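Putative trimethylamine methyltransferase (Rhizobium meliloti, PDB 4YYC) probably acts as a methyltransferase of the trimethylamine methyltransferase family. Local coordinates at residues I75-D80 against V297-A302; L84-A89 against Q305-G310; E159-F164 against V197-R202. All coordinates share one frame; numbering follows the deposited sequence. Where two conformers were deposited one is given.

Contacts 1 and 2 are neighbours, with centres about 10 Å apart. Both use helix 286-307, which meets strand 75-77 in contact 1 and, nearer its C-terminal end, helix 81-90 in contact 2. That strand and helix follow each other in the chain, and Trp87 touches Phe77, Ala299 and Ala302 of contact 1. Contact 1 is buried and apolar, whereas contact 2 is partly buried, sets a leucine methyl over an indole face and packs a second leucine against an isoleucine. Contact 3, 159-164 against 197-202, is a separate buried helix pair, with nearest atoms about 21 Å from contact 1 and about 20 Å from contact 2; it is more mixed, with phenylalanine against histidine and arginine beside serine.

Contact 1 of 3, residues I75-D80 against V297-A302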
loop_
_atom_site.group_PDB
_atom_site.type_symbol
_atom_site.label_atom_id
_atom_site.label_comp_id
_atom_site.label_asym_id
_atom_site.label_seq_id
_atom_site.Cartn_x
_atom_site.Cartn_y
_atom_site.Cartn_z
ATOM N N ILE A 75 -18.176 -30.296 5.389
ATOM C CA ILE A 75 -16.768 -30.267 4.993
ATOM C C ILE A 75 -16.278 -31.707 4.915
ATOM O O ILE A 75 -16.542 -32.499 5.809
ATOM C CB ILE A 75 -15.944 -29.512 6.039
ATOM C CG1 ILE A 75 -16.479 -28.086 6.256
ATOM C CG2 ILE A 75 -14.472 -29.508 5.667
ATOM C CD1 ILE A 75 -16.296 -27.119 5.115
ATOM N N GLU A 76 -15.596 -32.045 3.840
ATOM C CA GLU A 76 -15.005 -33.390 3.723
ATOM C C GLU A 76 -13.751 -33.531 4.582
ATOM O O GLU A 76 -12.879 -32.674 4.550
ATOM C CB GLU A 76 -14.625 -33.674 2.275
ATOM C CG GLU A 76 -15.798 -33.651 1.300
ATOM C CD GLU A 76 -16.332 -35.032 1.015
ATOM O OE1 GLU A 76 -15.557 -35.888 0.540
ATOM O OE2 GLU A 76 -17.527 -35.291 1.288
ATOM N N PHE A 77 -13.658 -34.632 5.338
ATOM C CA PHE A 77 -12.453 -35.012 6.027
ATOM C C PHE A 77 -12.107 -36.326 5.380
ATOM O O PHE A 77 -12.715 -37.346 5.681
ATOM C CB PHE A 77 -12.691 -35.112 7.539
ATOM C CG PHE A 77 -12.670 -33.769 8.229
ATOM C CD1 PHE A 77 -13.697 -32.843 8.043
ATOM C CD2 PHE A 77 -11.586 -33.404 9.019
ATOM C CE1 PHE A 77 -13.615 -31.588 8.627
ATOM C CE2 PHE A 77 -11.509 -32.152 9.607
ATOM C CZ PHE A 77 -12.511 -31.239 9.401
ATOM N N ARG A 78 -11.157 -36.309 4.444
ATOM C CA ARG A 78 -10.941 -37.480 3.578
ATOM C C ARG A 78 -9.817 -38.396 4.013
ATOM O O ARG A 78 -8.798 -37.942 4.469
ATOM C CB ARG A 78 -10.688 -37.028 2.158
ATOM C CG ARG A 78 -11.892 -36.347 1.587
ATOM C CD ARG A 78 -11.697 -35.977 0.129
ATOM N NE ARG A 78 -12.948 -35.505 -0.478
ATOM C CZ ARG A 78 -13.018 -34.999 -1.715
ATOM N NH1 ARG A 78 -11.920 -34.871 -2.451
ATOM N NH2 ARG A 78 -14.184 -34.589 -2.209
ATOM N N ASP A 79 -10.052 -39.693 3.848
ATOM C CA ASP A 79 -9.066 -40.733 4.056
ATOM C C ASP A 79 -8.496 -40.712 5.470
ATOM O O ASP A 79 -7.322 -41.034 5.651
ATOM C CB ASP A 79 -7.965 -40.638 2.958
ATOM C CG ASP A 79 -8.537 -40.701 1.555
ATOM O OD1 ASP A 79 -9.189 -41.679 1.260
ATOM O OD2 ASP A 79 -8.402 -39.732 0.777
ATOM N N ASP A 80 -9.344 -40.383 6.463
ATOM C CA ASP A 80 -8.955 -40.286 7.880
ATOM C C ASP A 80 -10.105 -40.722 8.783
ATOM O O ASP A 80 -10.938 -39.938 9.237
ATOM C CB ASP A 80 -8.478 -38.881 8.265
ATOM C CG ASP A 80 -7.751 -38.867 9.607
ATOM O OD1 ASP A 80 -8.043 -39.701 10.484
ATOM O OD2 ASP A 80 -6.840 -38.035 9.765
ATOM N N VAL A 297 -12.099 -22.737 7.992
ATOM C CA VAL A 297 -11.328 -22.509 9.203
ATOM C C VAL A 297 -12.033 -22.998 10.444
ATOM O O VAL A 297 -11.408 -23.620 11.307
ATOM C CB VAL A 297 -10.879 -21.017 9.337
ATOM C CG1 VAL A 297 -10.318 -20.772 10.743
ATOM C CG2 VAL A 297 -9.916 -20.638 8.229
ATOM N N LEU A 298 -13.332 -22.745 10.553
ATOM C CA LEU A 298 -14.050 -23.259 11.713
ATOM C C LEU A 298 -13.861 -24.778 11.863
ATOM O O LEU A 298 -13.594 -25.253 12.961
ATOM C CB LEU A 298 -15.545 -22.884 11.633
ATOM C CG LEU A 298 -15.910 -21.444 11.993
ATOM C CD1 LEU A 298 -17.317 -21.113 11.557
ATOM C CD2 LEU A 298 -15.768 -21.185 13.486
ATOM N N ALA A 299 -14.029 -25.520 10.786
ATOM C CA ALA A 299 -13.938 -26.981 10.851
ATOM C C ALA A 299 -12.504 -27.423 11.161
ATOM O O ALA A 299 -12.290 -28.239 12.060
ATOM C CB ALA A 299 -14.427 -27.565 9.558
ATOM N N GLY A 300 -11.537 -26.889 10.417
ATOM C CA GLY A 300 -10.168 -27.335 10.582
ATOM C C GLY A 300 -9.575 -26.931 11.921
ATOM O O GLY A 300 -8.856 -27.711 12.540
ATOM N N ALA A 301 -9.818 -25.683 12.330
ATOM C CA ALA A 301 -9.321 -25.233 13.624
ATOM C C ALA A 301 -9.995 -25.968 14.762
ATOM O O ALA A 301 -9.322 -26.397 15.722
ATOM C CB ALA A 301 -9.462 -23.733 13.777
ATOM N N ALA A 302 -11.324 -26.180 14.687
ATOM C CA ALA A 302 -11.994 -26.930 15.766
ATOM C C ALA A 302 -11.470 -28.342 15.863
ATOM O O ALA A 302 -11.354 -28.869 16.980
ATOM C CB ALA A 302 -13.497 -26.950 15.539
#
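Ala299 touches with its single methyl both apolar side chains of strand 75-77 that face helix 286-307, the two approaching it roughly at right angles. Ala299 CB lies 3.9 Å from CG1 of Ile75 and 4.1 Å from CZ of Phe77. The aromatic ring arrives by its edge: CZ also comes to 4.0 Å from Ala299 O, close to the ring plane, a van der Waals approach rather than a hydrogen bond. Ile75 sets its CG1 branch anti to its carbonyl carbon (chi1 -57°), which brings CG1 nearest the alanine methyl, with CG2 a little farther off. With only a methyl on Ala299, the strand can come near the helix, and the CA atoms of Ile75 and Ala299 are 7.3 Å apart. Strand 75-77 lies between strands 98-100 and 251-252 in a small mixed sheet, while helix 286-307 is the crossover helix between the parallel strands 269-277 and 313-322 of the main sheet, consistent with the TIM barrel of this family. Phe252 and Trp87 add further aromatic contacts to the Phe77 ring. The other side of the strand is looser and polar. Glu76 takes no part in the helix contact and is partly exposed, as is Arg78; Arg78 NE donates to Glu76 OE1 at 2.8 Å, with an N-H...O angle of 161°. The oxygen sits nearly in the guanidinium plane and uses its anti lone pair, while Glu76 OE2 has a second salt bridge to Arg98. On this side, Pro441 and Gly442 of the second subunit pack against Glu76 and Arg78.

Contact 2 of 3, residues L84-A89 against Q305-G310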
loop_
_atom_site.group_PDB
_atom_site.type_symbol
_atom_site.label_atom_id
_atom_site.label_comp_id
_atom_site.label_asym_id
_atom_site.label_seq_id
_atom_site.Cartn_x
_atom_site.Cartn_y
_atom_site.Cartn_z
ATOM N N LEU A 84 -13.079 -38.825 11.387
ATOM C CA LEU A 84 -14.537 -39.015 11.347
ATOM C C LEU A 84 -15.085 -39.478 12.695
ATOM O O LEU A 84 -16.173 -39.042 13.118
ATOM C CB LEU A 84 -14.959 -39.972 10.237
ATOM C CG LEU A 84 -14.619 -39.571 8.812
ATOM C CD1 LEU A 84 -15.185 -40.595 7.839
ATOM C CD2 LEU A 84 -15.100 -38.173 8.481
ATOM N N ASP A 85 -14.371 -40.381 13.355
ATOM C CA ASP A 85 -14.789 -40.824 14.669
ATOM C C ASP A 85 -14.759 -39.700 15.672
ATOM O O ASP A 85 -15.654 -39.611 16.503
ATOM C CB ASP A 85 -13.951 -41.985 15.199
ATOM C CG ASP A 85 -14.231 -43.282 14.500
ATOM O OD1 ASP A 85 -15.152 -43.377 13.649
ATOM O OD2 ASP A 85 -13.543 -44.284 14.821
ATOM N N LEU A 86 -13.756 -38.835 15.589
ATOM C CA LEU A 86 -13.688 -37.694 16.508
ATOM C C LEU A 86 -14.876 -36.757 16.335
ATOM O O LEU A 86 -15.449 -36.275 17.306
ATOM C CB LEU A 86 -12.367 -36.958 16.360
ATOM C CG LEU A 86 -11.174 -37.691 16.926
ATOM C CD1 LEU A 86 -9.864 -37.131 16.391
ATOM C CD2 LEU A 86 -11.196 -37.648 18.445
ATOM N N TRP A 87 -15.260 -36.528 15.081
ATOM C CA TRP A 87 -16.375 -35.641 14.764
ATOM C C TRP A 87 -17.704 -36.246 15.216
ATOM O O TRP A 87 -18.533 -35.535 15.777
ATOM C CB TRP A 87 -16.389 -35.248 13.265
ATOM C CG TRP A 87 -15.460 -34.109 12.976
ATOM C CD1 TRP A 87 -14.362 -34.105 12.159
ATOM C CD2 TRP A 87 -15.521 -32.801 13.570
ATOM N NE1 TRP A 87 -13.775 -32.867 12.172
ATOM C CE2 TRP A 87 -14.442 -32.057 13.057
ATOM C CE3 TRP A 87 -16.384 -32.194 14.503
ATOM C CZ2 TRP A 87 -14.228 -30.728 13.428
ATOM C CZ3 TRP A 87 -16.156 -30.882 14.869
ATOM C CH2 TRP A 87 -15.070 -30.176 14.334
ATOM N N LYS A 88 -17.892 -37.549 14.999
ATOM C CA LYS A 88 -19.132 -38.182 15.420
ATOM C C LYS A 88 -19.252 -38.068 16.934
ATOM O O LYS A 88 -20.316 -37.759 17.454
ATOM C CB LYS A 88 -19.226 -39.637 15.001
ATOM C CG LYS A 88 -20.549 -40.250 15.451
ATOM N N ALA A 89 -18.153 -38.304 17.637
ATOM C CA ALA A 89 -18.151 -38.242 19.106
ATOM C C ALA A 89 -18.444 -36.851 19.636
ATOM O O ALA A 89 -19.050 -36.727 20.698
ATOM C CB ALA A 89 -16.821 -38.722 19.654
ATOM N N GLN A 305 -8.762 -28.974 18.358
ATOM C CA GLN A 305 -9.182 -29.024 19.758
ATOM C C GLN A 305 -9.748 -30.388 20.093
ATOM O O GLN A 305 -9.744 -30.780 21.258
ATOM C CB GLN A 305 -10.192 -27.907 20.089
ATOM C CG GLN A 305 -9.728 -26.489 19.752
ATOM C CD GLN A 305 -8.458 -26.148 20.456
ATOM O OE1 GLN A 305 -8.448 -26.011 21.712
ATOM N NE2 GLN A 305 -7.355 -26.038 19.703
ATOM N N LEU A 306 -10.236 -31.110 19.077
ATOM C CA LEU A 306 -10.648 -32.502 19.270
ATOM C C LEU A 306 -9.481 -33.421 19.544
ATOM O O LEU A 306 -9.638 -34.481 20.201
ATOM C CB LEU A 306 -11.505 -33.010 18.116
ATOM C CG LEU A 306 -12.830 -32.287 17.868
ATOM C CD1 LEU A 306 -13.472 -32.893 16.644
ATOM C CD2 LEU A 306 -13.744 -32.361 19.049
ATOM N N ILE A 307 -8.324 -33.080 19.004
ATOM C CA ILE A 307 -7.092 -33.804 19.288
ATOM C C ILE A 307 -6.563 -33.417 20.659
ATOM O O ILE A 307 -6.296 -34.324 21.444
ATOM C CB ILE A 307 -6.040 -33.575 18.197
ATOM C CG1 ILE A 307 -6.549 -34.129 16.849
ATOM C CG2 ILE A 307 -4.682 -34.164 18.594
ATOM C CD1 ILE A 307 -6.575 -35.644 16.743
ATOM N N ARG A 308 -6.395 -32.121 20.954
ATOM C CA ARG A 308 -6.001 -31.657 22.297
ATOM C C ARG A 308 -6.591 -30.300 22.581
ATOM O O ARG A 308 -6.329 -29.313 21.867
ATOM C CB ARG A 308 -4.496 -31.562 22.434
ATOM C CG ARG A 308 -3.803 -32.878 22.624
ATOM C CD ARG A 308 -4.369 -33.730 23.741
ATOM N NE ARG A 308 -3.594 -34.951 23.812
ATOM C CZ ARG A 308 -3.869 -36.092 23.197
ATOM N NH1 ARG A 308 -4.935 -36.230 22.437
ATOM N NH2 ARG A 308 -3.070 -37.124 23.385
ATOM N N LYS A 309 -7.425 -30.217 23.609
ATOM C CA LYS A 309 -7.957 -28.947 24.048
ATOM C C LYS A 309 -6.794 -28.037 24.396
ATOM O O LYS A 309 -5.856 -28.449 25.086
ATOM C CB LYS A 309 -8.850 -29.145 25.270
ATOM C CG LYS A 309 -10.206 -29.723 24.935
ATOM C CD LYS A 309 -11.030 -30.022 26.180
ATOM C CE LYS A 309 -12.301 -30.760 25.776
ATOM N NZ LYS A 309 -13.234 -30.874 26.916
ATOM N N GLY A 310 -6.835 -26.814 23.865
ATOM C CA GLY A 310 -5.790 -25.869 24.095
ATOM C C GLY A 310 -4.667 -25.903 23.095
ATOM O O GLY A 310 -3.794 -25.034 23.136
#
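Leu306 and Trp87 each carry CG anti to the carbonyl carbon (chi1 -61° and -83°), and these torsions bring the leucine tip over the indole although the tryptophan CB starts out away from the opposing segment. The helices concerned are 81-90 and the C-terminal end of 286-307, the helix that links two parallel strands of the probable barrel. Leu306 CD1 stands 3.5 Å above the centroid of the six-membered ring of Trp87, practically on the ring normal, so this is a CH-pi contact over one face. The leucine side chain meets the indole at about a right angle, end on, and CD1 lies almost equally far from all six ring carbons. Phe77 and Phe101 make edge-to-face contacts with the same indole, and Leu109 packs on both Trp87 and Leu306. Replacing Trp87 by alanine removes the indole and is likely to leave the Leu306 methyl without its aromatic platform and open a gap beside Phe77 and Phe101. Leu86 covers the other part of the contact: its CD1 meets CD1 of Ile307 at 3.6 Å, the two side chains crossing, and its CD2 lies 3.9 Å from the carbonyl O of Leu306. Beyond the helix end, the chain turns back on itself, where Gly310 N donates to Gln305 OE1 at 2.8 Å with an N-H...O angle of 155°.

Contact 3 of 3, residues E159-F164 against V197-R202; sequences EDFRNF and VYSHIR
Phe161 points the edge of its ring toward the imidazole face of His200, an offset edge-to-face pair with planes at 75° and centroids 5.4 Å apart. The pair joins helix 158-170 to helix 192-202, two helices whose short segments run in roughly the same direction, crossing at -38° with axes 9.7 Å apart. Helix 192-202 leads on to strand 208-209, which pairs in parallel with 240-245 in the main sheet, consistent with the TIM barrel of this family. The far end of the phenyl ring does the touching: Phe161 CZ comes to 3.6 Å from His200 NE2. Both imidazole nitrogens are held by other residues, ND1 by the hydroxyl of Ser177 and NE2 by the carbonyl of Gly179, and these two bonds probably hold the imidazole in its orientation toward the phenyl. Phe161 reaches across because its CG is anti to the backbone N (chi1 -167°), which carries the ring from the flank of its helix to the neighbouring one. There a second partner meets a different part of the same rim, Ser199 CB lying 3.7 Å from Phe161 CD1 and near the ring plane. The serine is where the backbones come closest, its CA being 6.1 Å from that of Arg162. Its OG turns back along its own helix to bond to the carbonyl of Asp195, a turn earlier. Arg162 runs alongside with its chain extended from CG to NE: CG packs 3.7 Å from Ser199 OG, and this oxygen lies at the guanidinium edge, near the plane, 3.9 Å from Arg162 NE.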
loop_
_atom_site.group_PDB
_atom_site.type_symbol
_atom_site.label_atom_id
_atom_site.label_comp_id
_atom_site.label_asym_id
_atom_site.label_seq_id
_atom_site.Cartn_x
_atom_site.Cartn_y
_atom_site.Cartn_z
ATOM N N GLU A 159 21.792 -25.745 -0.643
ATOM C CA GLU A 159 22.630 -24.559 -0.518
ATOM C C GLU A 159 21.755 -23.284 -0.578
ATOM O O GLU A 159 21.916 -22.363 0.245
ATOM C CB GLU A 159 23.720 -24.527 -1.581
ATOM C CG GLU A 159 24.627 -23.350 -1.387
ATOM C CD GLU A 159 25.847 -23.385 -2.286
ATOM O OE1 GLU A 159 26.190 -24.448 -2.894
ATOM O OE2 GLU A 159 26.438 -22.302 -2.419
ATOM N N ASP A 160 20.790 -23.232 -1.514
ATOM C CA ASP A 160 19.891 -22.096 -1.537
ATOM C C ASP A 160 19.049 -22.008 -0.274
ATOM O O ASP A 160 18.825 -20.914 0.272
ATOM C CB ASP A 160 18.906 -22.166 -2.720
ATOM C CG ASP A 160 19.568 -22.147 -4.040
ATOM O OD1 ASP A 160 20.349 -21.204 -4.305
ATOM O OD2 ASP A 160 19.297 -23.078 -4.828
ATOM N N PHE A 161 18.548 -23.155 0.177
ATOM C CA PHE A 161 17.755 -23.185 1.428
ATOM C C PHE A 161 18.555 -22.535 2.561
ATOM O O PHE A 161 18.109 -21.632 3.265
ATOM C CB PHE A 161 17.427 -24.639 1.769
ATOM C CG PHE A 161 16.387 -24.807 2.837
ATOM C CD1 PHE A 161 16.691 -24.685 4.205
ATOM C CD2 PHE A 161 15.069 -25.047 2.490
ATOM C CE1 PHE A 161 15.697 -24.808 5.159
ATOM C CE2 PHE A 161 14.092 -25.169 3.444
ATOM C CZ PHE A 161 14.418 -25.045 4.792
ATOM N N ARG A 162 19.792 -22.978 2.698
ATOM C CA ARG A 162 20.658 -22.412 3.726
ATOM C C ARG A 162 20.876 -20.912 3.526
ATOM O O ARG A 162 20.825 -20.149 4.499
ATOM C CB ARG A 162 21.982 -23.144 3.778
ATOM C CG ARG A 162 21.816 -24.520 4.375
ATOM C CD ARG A 162 23.069 -25.317 4.190
ATOM N NE ARG A 162 22.976 -26.598 4.845
ATOM C CZ ARG A 162 23.990 -27.464 4.893
ATOM N NH1 ARG A 162 25.182 -27.196 4.313
ATOM N NH2 ARG A 162 23.810 -28.599 5.554
ATOM N N ASN A 163 21.094 -20.489 2.288
ATOM C CA ASN A 163 21.263 -19.065 2.030
ATOM C C ASN A 163 20.031 -18.254 2.488
ATOM O O ASN A 163 20.188 -17.161 3.039
ATOM C CB ASN A 163 21.576 -18.783 0.580
ATOM C CG ASN A 163 22.980 -19.160 0.195
ATOM O OD1 ASN A 163 23.856 -19.283 1.057
ATOM N ND2 ASN A 163 23.221 -19.328 -1.095
ATOM N N PHE A 164 18.838 -18.741 2.209
ATOM C CA PHE A 164 17.621 -18.050 2.635
ATOM C C PHE A 164 17.483 -18.039 4.141
ATOM O O PHE A 164 17.055 -17.033 4.688
ATOM C CB PHE A 164 16.363 -18.567 1.957
ATOM C CG PHE A 164 16.210 -18.081 0.515
ATOM C CD1 PHE A 164 15.834 -16.771 0.244
ATOM C CD2 PHE A 164 16.383 -18.953 -0.572
ATOM C CE1 PHE A 164 15.688 -16.326 -1.067
ATOM C CE2 PHE A 164 16.270 -18.491 -1.902
ATOM C CZ PHE A 164 15.953 -17.172 -2.126
ATOM N N VAL A 197 14.798 -28.832 8.573
ATOM C CA VAL A 197 14.682 -28.434 9.985
ATOM C C VAL A 197 16.070 -28.124 10.586
ATOM O O VAL A 197 16.274 -27.119 11.283
ATOM C CB VAL A 197 13.928 -29.487 10.825
ATOM C CG1 VAL A 197 14.015 -29.174 12.316
ATOM C CG2 VAL A 197 12.479 -29.605 10.335
ATOM N N TYR A 198 17.036 -28.983 10.318
ATOM C CA TYR A 198 18.385 -28.770 10.828
ATOM C C TYR A 198 18.919 -27.403 10.424
ATOM O O TYR A 198 19.570 -26.716 11.227
ATOM C CB TYR A 198 19.340 -29.843 10.337
ATOM C CG TYR A 198 20.766 -29.639 10.849
ATOM C CD1 TYR A 198 21.116 -29.996 12.156
ATOM C CD2 TYR A 198 21.730 -29.069 10.063
ATOM C CE1 TYR A 198 22.425 -29.835 12.629
ATOM C CE2 TYR A 198 23.026 -28.868 10.518
ATOM C CZ TYR A 198 23.376 -29.242 11.809
ATOM O OH TYR A 198 24.677 -29.019 12.218
ATOM N N SER A 199 18.647 -27.008 9.183
ATOM C CA SER A 199 19.143 -25.706 8.675
ATOM C C SER A 199 18.613 -24.532 9.496
ATOM O O SER A 199 19.342 -23.596 9.797
ATOM C CB SER A 199 18.786 -25.536 7.188
ATOM O OG SER A 199 19.457 -26.514 6.448
ATOM N N HIS A 200 17.337 -24.580 9.884
ATOM C CA HIS A 200 16.748 -23.553 10.746
ATOM C C HIS A 200 17.395 -23.499 12.127
ATOM O O HIS A 200 17.370 -22.467 12.772
ATOM C CB HIS A 200 15.237 -23.746 10.880
ATOM C CG HIS A 200 14.476 -23.446 9.614
ATOM N ND1 HIS A 200 14.369 -22.169 9.106
ATOM C CD2 HIS A 200 13.795 -24.242 8.758
ATOM C CE1 HIS A 200 13.656 -22.196 8.000
ATOM N NE2 HIS A 200 13.288 -23.440 7.768
ATOM N N ILE A 201 17.968 -24.608 12.573
ATOM C CA ILE A 201 18.619 -24.651 13.886
ATOM C C ILE A 201 20.060 -24.219 13.798
ATOM O O ILE A 201 20.521 -23.469 14.673
ATOM C CB ILE A 201 18.478 -26.053 14.524
ATOM C CG1 ILE A 201 17.009 -26.422 14.658
ATOM C CG2 ILE A 201 19.206 -26.091 15.860
ATOM C CD1 ILE A 201 16.719 -27.878 14.942
ATOM N N ARG A 202 20.758 -24.714 12.776
ATOM C CA ARG A 202 22.213 -24.485 12.638
ATOM C C ARG A 202 22.512 -23.047 12.187
ATOM O O ARG A 202 23.476 -22.438 12.659
ATOM C CB ARG A 202 22.802 -25.517 11.658
ATOM C CG ARG A 202 24.307 -25.451 11.368
ATOM C CD ARG A 202 25.195 -25.592 12.605
ATOM N NE ARG A 202 25.162 -24.340 13.317
ATOM C CZ ARG A 202 25.957 -23.940 14.285
ATOM N NH1 ARG A 202 27.008 -24.655 14.689
ATOM N NH2 ARG A 202 25.676 -22.739 14.788
#